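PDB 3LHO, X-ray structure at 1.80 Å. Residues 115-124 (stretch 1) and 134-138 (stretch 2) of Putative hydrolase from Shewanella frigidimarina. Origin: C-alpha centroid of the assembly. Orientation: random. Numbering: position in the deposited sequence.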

ATOM      1  N   LEU A 115     -14.789 -11.368  -9.972  1.00 22.11           N
ATOM      2  CA  LEU A 115     -14.829 -10.013  -9.409  1.00 19.81           C
ATOM      3  C   LEU A 115     -14.350  -9.005 -10.449  1.00 19.47           C
ATOM      4  O   LEU A 115     -14.951  -7.970 -10.631  1.00 17.33           O
ATOM      5  CB  LEU A 115     -13.947  -9.940  -8.154  1.00 21.19           C
ATOM      6  CG  LEU A 115     -14.172 -11.004  -7.039  1.00 19.52           C
ATOM      7  CD1 LEU A 115     -13.275 -10.724  -5.855  1.00 21.32           C
ATOM      8  CD2 LEU A 115     -15.605 -11.070  -6.559  1.00 20.82           C
ATOM      9  N   ILE A 116     -13.255  -9.319 -11.121  1.00 18.53           N
ATOM     10  CA  ILE A 116     -12.669  -8.368 -12.081  1.00 21.41           C
ATOM     11  C   ILE A 116     -13.520  -8.224 -13.338  1.00 18.66           C
ATOM     12  O   ILE A 116     -13.513  -7.184 -13.953  1.00 21.11           O
ATOM     13  CB  ILE A 116     -11.232  -8.732 -12.418  1.00 19.71           C
ATOM     14  CG1 ILE A 116     -10.379  -8.770 -11.118  1.00 20.93           C
ATOM     15  CG2 ILE A 116     -10.634  -7.739 -13.451  1.00 14.78           C
ATOM     16  CD1 ILE A 116     -10.412  -7.464 -10.348  1.00 18.99           C
ATOM     17  N   ASP A 117     -14.305  -9.254 -13.683  1.00 17.70           N
ATOM     18  CA  ASP A 117     -15.240  -9.161 -14.791  1.00 19.07           C
ATOM     19  C   ASP A 117     -16.200  -8.058 -14.497  1.00 18.61           C
ATOM     20  O   ASP A 117     -16.761  -7.478 -15.414  1.00 21.06           O
ATOM     21  CB  ASP A 117     -16.048 -10.446 -14.994  1.00 20.41           C
ATOM     22  CG  ASP A 117     -15.268 -11.526 -15.669  1.00 22.87           C
ATOM     23  OD1 ASP A 117     -14.149 -11.261 -16.139  1.00 32.38           O
ATOM     24  OD2 ASP A 117     -15.772 -12.668 -15.671  1.00 28.36           O
ATOM     25  N   GLN A 118     -16.422  -7.735 -13.238  1.00 17.18           N
ATOM     26  CA  GLN A 118     -17.397  -6.656 -12.943  1.00 16.21           C
ATOM     27  C   GLN A 118     -16.853  -5.232 -13.052  1.00 20.13           C
ATOM     28  O   GLN A 118     -17.638  -4.250 -13.030  1.00 19.62           O
ATOM     29  CB  GLN A 118     -18.015  -6.866 -11.568  1.00 19.28           C
ATOM     30  CG  GLN A 118     -18.841  -8.144 -11.455  1.00 18.27           C
ATOM     31  CD  GLN A 118     -19.182  -8.489 -10.007  1.00 24.60           C
ATOM     32  OE1 GLN A 118     -19.938  -7.774  -9.350  1.00 19.78           O
ATOM     33  NE2 GLN A 118     -18.635  -9.607  -9.506  1.00 24.19           N
ATOM     34  N   VAL A 119     -15.532  -5.106 -13.148  1.00 17.38           N
ATOM     35  CA  VAL A 119     -14.877  -3.811 -13.343  1.00 17.18           C
ATOM     36  C   VAL A 119     -15.132  -3.293 -14.775  1.00 17.63           C
ATOM     37  O   VAL A 119     -14.771  -3.937 -15.758  1.00 17.31           O
ATOM     38  CB  VAL A 119     -13.361  -3.900 -13.122  1.00 18.44           C
ATOM     39  CG1 VAL A 119     -12.688  -2.524 -13.414  1.00 16.28           C
ATOM     40  CG2 VAL A 119     -13.028  -4.400 -11.694  1.00 16.02           C
ATOM     41  N   ASP A 120     -15.788  -2.145 -14.875  1.00 17.34           N
ATOM     42  CA  ASP A 120     -15.869  -1.427 -16.137  1.00 17.29           C
ATOM     43  C   ASP A 120     -14.512  -0.956 -16.623  1.00 13.84           C
ATOM     44  O   ASP A 120     -13.813  -0.185 -15.937  1.00 14.32           O
ATOM     45  CB  ASP A 120     -16.795  -0.216 -15.969  1.00 17.53           C
ATOM     46  CG  ASP A 120     -16.998   0.558 -17.265  1.00 22.06           C
ATOM     47  OD1 ASP A 120     -16.455   0.167 -18.323  1.00 18.08           O
ATOM     48  OD2 ASP A 120     -17.718   1.568 -17.210  1.00 21.63           O
ATOM     49  N   ILE A 121     -14.123  -1.404 -17.813  1.00 16.42           N
ATOM     50  CA  ILE A 121     -12.782  -1.077 -18.345  1.00 16.75           C
ATOM     51  C   ILE A 121     -12.602   0.443 -18.396  1.00 16.93           C
ATOM     52  O   ILE A 121     -11.522   0.965 -18.174  1.00 14.03           O
ATOM     53  CB  ILE A 121     -12.507  -1.711 -19.728  1.00 18.83           C
ATOM     54  CG1 ILE A 121     -11.024  -1.523 -20.102  1.00 18.29           C
ATOM     55  CG2 ILE A 121     -13.505  -1.134 -20.845  1.00 13.64           C
ATOM     56  CD1 ILE A 121     -10.550  -2.357 -21.248  1.00 23.60           C
ATOM     57  N   ALA A 122     -13.693   1.165 -18.650  1.00 13.59           N
ATOM     58  CA  ALA A 122     -13.607   2.606 -18.708  1.00 18.14           C
ATOM     59  C   ALA A 122     -13.207   3.258 -17.381  1.00 17.24           C
ATOM     60  O   ALA A 122     -12.631   4.329 -17.383  1.00 18.78           O
ATOM     61  CB  ALA A 122     -14.897   3.169 -19.220  1.00 10.84           C
ATOM     62  N   ALA A 123     -13.501   2.601 -16.266  1.00 14.27           N
ATOM     63  CA  ALA A 123     -13.182   3.115 -14.957  1.00 15.35           C
ATOM     64  C   ALA A 123     -11.669   3.157 -14.754  1.00 18.13           C
ATOM     65  O   ALA A 123     -11.175   3.968 -13.963  1.00 16.52           O
ATOM     66  CB  ALA A 123     -13.857   2.218 -13.819  1.00 13.60           C
ATOM     67  N   THR A 124     -10.943   2.306 -15.492  1.00 14.02           N
ATOM     68  CA  THR A 124      -9.526   2.108 -15.227  1.00 19.36           C
ATOM     69  C   THR A 124      -8.681   3.271 -15.729  1.00 20.87           C
ATOM     70  O   THR A 124      -7.507   3.381 -15.348  1.00 20.48           O
ATOM     71  CB  THR A 124      -8.977   0.808 -15.824  1.00 18.76           C
ATOM     72  OG1 THR A 124      -9.069   0.868 -17.242  1.00 16.90           O
ATOM     73  CG2 THR A 124      -9.733  -0.426 -15.306  1.00 21.04           C
TER
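Stretch 2, residues 134-138: RHWDV

An irregular, extended segment lies against L115 and the type I turn from I116 to V119, in a contact built on one tryptophan, fastened by a single direct hydrogen bond and supplemented by two waters. Stretch 2 has no regular helix or strand: H135 sits near phi/psi -109/3, while W136, D137 and V138 take extended values. Its course runs counter to that of stretch 1, since H135 has its CA 5.4 Å from the CA of V119, and the CA of W136 lies 5.4 Å from the CA of L115.

The turn helps shape the surface on which W136 rests. With chi1 at 45° (p), the indole places one face under L115, whose CB stands 3.9 Å from the centroid of the five-membered ring and 17° off its normal, a CH-pi contact. V119 CG2 meets the ring edge, 3.6 Å from W136 CZ3, and I116, though its CA-to-CB bond points away, brings CD1 to 4.0 Å from the same CZ3. Beyond the indole, L115 CD2 reaches V138 CB at 4.1 Å, extending the apolar patch along the segment.

Polar fastening comes from Q118, whose OE1 accepts a hydrogen bond from D137 N at 3.0 Å; a side chain thus satisfies an amide that has no strand partner here. Near H135, the carbonyls Q118 O and H135 O are 3.6 Å apart and cannot bond each other, so a water donates to both, at 3.1 Å from Q118 O and 2.8 Å from H135 O. A second water accepts from D120 N at 2.9 Å and lies 2.8 Å from H135 ND1. The imidazole also packs on A123, with CE1 3.7 Å from A123 CB.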

ATOM      1  N   ARG A 134     -14.241  -0.791  -4.333  1.00 18.74           N
ATOM      2  CA  ARG A 134     -14.758  -2.027  -4.843  1.00 22.45           C
ATOM      3  C   ARG A 134     -15.640  -1.791  -6.032  1.00 20.55           C
ATOM      4  O   ARG A 134     -16.536  -0.989  -5.958  1.00 26.34           O
ATOM      5  CB  ARG A 134     -15.602  -2.748  -3.773  1.00 27.20           C
ATOM      6  CG  ARG A 134     -14.904  -3.960  -3.220  1.00 25.44           C
ATOM      7  CD  ARG A 134     -15.855  -4.905  -2.537  1.00 23.35           C
ATOM      8  NE  ARG A 134     -16.724  -4.244  -1.558  1.00 24.53           N
ATOM      9  CZ  ARG A 134     -18.048  -4.336  -1.538  1.00 35.65           C
ATOM     10  NH1 ARG A 134     -18.701  -5.065  -2.450  1.00 32.12           N
ATOM     11  NH2 ARG A 134     -18.729  -3.682  -0.599  1.00 30.60           N
ATOM     12  N   HIS A 135     -15.453  -2.571  -7.076  1.00 20.80           N
ATOM     13  CA  HIS A 135     -16.293  -2.474  -8.268  1.00 20.98           C
ATOM     14  C   HIS A 135     -17.233  -3.694  -8.425  1.00 23.20           C
ATOM     15  O   HIS A 135     -17.955  -3.796  -9.426  1.00 25.50           O
ATOM     16  CB  HIS A 135     -15.417  -2.371  -9.506  1.00 20.21           C
ATOM     17  CG  HIS A 135     -14.606  -1.109  -9.589  1.00 22.98           C
ATOM     18  ND1 HIS A 135     -14.852  -0.120 -10.523  1.00 25.19           N
ATOM     19  CD2 HIS A 135     -13.518  -0.702  -8.887  1.00 22.53           C
ATOM     20  CE1 HIS A 135     -13.960   0.850 -10.378  1.00 24.76           C
ATOM     21  NE2 HIS A 135     -13.143   0.524  -9.388  1.00 25.29           N
ATOM     22  N   TRP A 136     -17.206  -4.608  -7.449  1.00 19.41           N
ATOM     23  CA  TRP A 136     -17.848  -5.915  -7.561  1.00 15.36           C
ATOM     24  C   TRP A 136     -18.653  -6.210  -6.303  1.00 17.54           C
ATOM     25  O   TRP A 136     -18.332  -5.720  -5.236  1.00 19.69           O
ATOM     26  CB  TRP A 136     -16.795  -7.031  -7.781  1.00 17.27           C
ATOM     27  CG  TRP A 136     -15.651  -6.878  -6.873  1.00 18.24           C
ATOM     28  CD1 TRP A 136     -15.576  -7.311  -5.575  1.00 19.12           C
ATOM     29  CD2 TRP A 136     -14.418  -6.213  -7.152  1.00 18.63           C
ATOM     30  NE1 TRP A 136     -14.377  -6.948  -5.024  1.00 16.59           N
ATOM     31  CE2 TRP A 136     -13.641  -6.270  -5.964  1.00 16.91           C
ATOM     32  CE3 TRP A 136     -13.890  -5.563  -8.283  1.00 14.88           C
ATOM     33  CZ2 TRP A 136     -12.367  -5.724  -5.881  1.00 17.66           C
ATOM     34  CZ3 TRP A 136     -12.641  -5.005  -8.199  1.00 12.67           C
ATOM     35  CH2 TRP A 136     -11.876  -5.102  -6.999  1.00 18.15           C
ATOM     36  N   ASP A 137     -19.747  -6.938  -6.485  1.00 22.38           N
ATOM     37  CA  ASP A 137     -20.424  -7.662  -5.399  1.00 20.78           C
ATOM     38  C   ASP A 137     -19.576  -8.862  -5.002  1.00 19.60           C
ATOM     39  O   ASP A 137     -19.003  -9.548  -5.851  1.00 19.55           O
ATOM     40  CB  ASP A 137     -21.765  -8.191  -5.859  1.00 21.11           C
ATOM     41  CG  ASP A 137     -22.736  -7.085  -6.124  1.00 25.06           C
ATOM     42  OD1 ASP A 137     -22.700  -6.108  -5.353  1.00 28.21           O
ATOM     43  OD2 ASP A 137     -23.483  -7.170  -7.110  1.00 38.87           O
ATOM     44  N   VAL A 138     -19.504  -9.114  -3.710  1.00 19.44           N
ATOM     45  CA  VAL A 138     -18.786 -10.284  -3.233  1.00 18.82           C
ATOM     46  C   VAL A 138     -19.466 -10.785  -1.962  1.00 20.04           C
ATOM     47  O   VAL A 138     -19.935  -9.980  -1.135  1.00 18.04           O
ATOM     48  CB  VAL A 138     -17.289  -9.961  -3.045  1.00 21.42           C
ATOM     49  CG1 VAL A 138     -17.074  -8.717  -2.199  1.00 16.64           C
ATOM     50  CG2 VAL A 138     -16.526 -11.176  -2.499  1.00 23.21           C
TER
HETATM   51  O   HOH W   1     -18.620  -1.887 -11.299  1.00 38.98           O
HETATM   52  O   HOH W   2     -16.651  -0.540 -12.591  1.00 18.70           O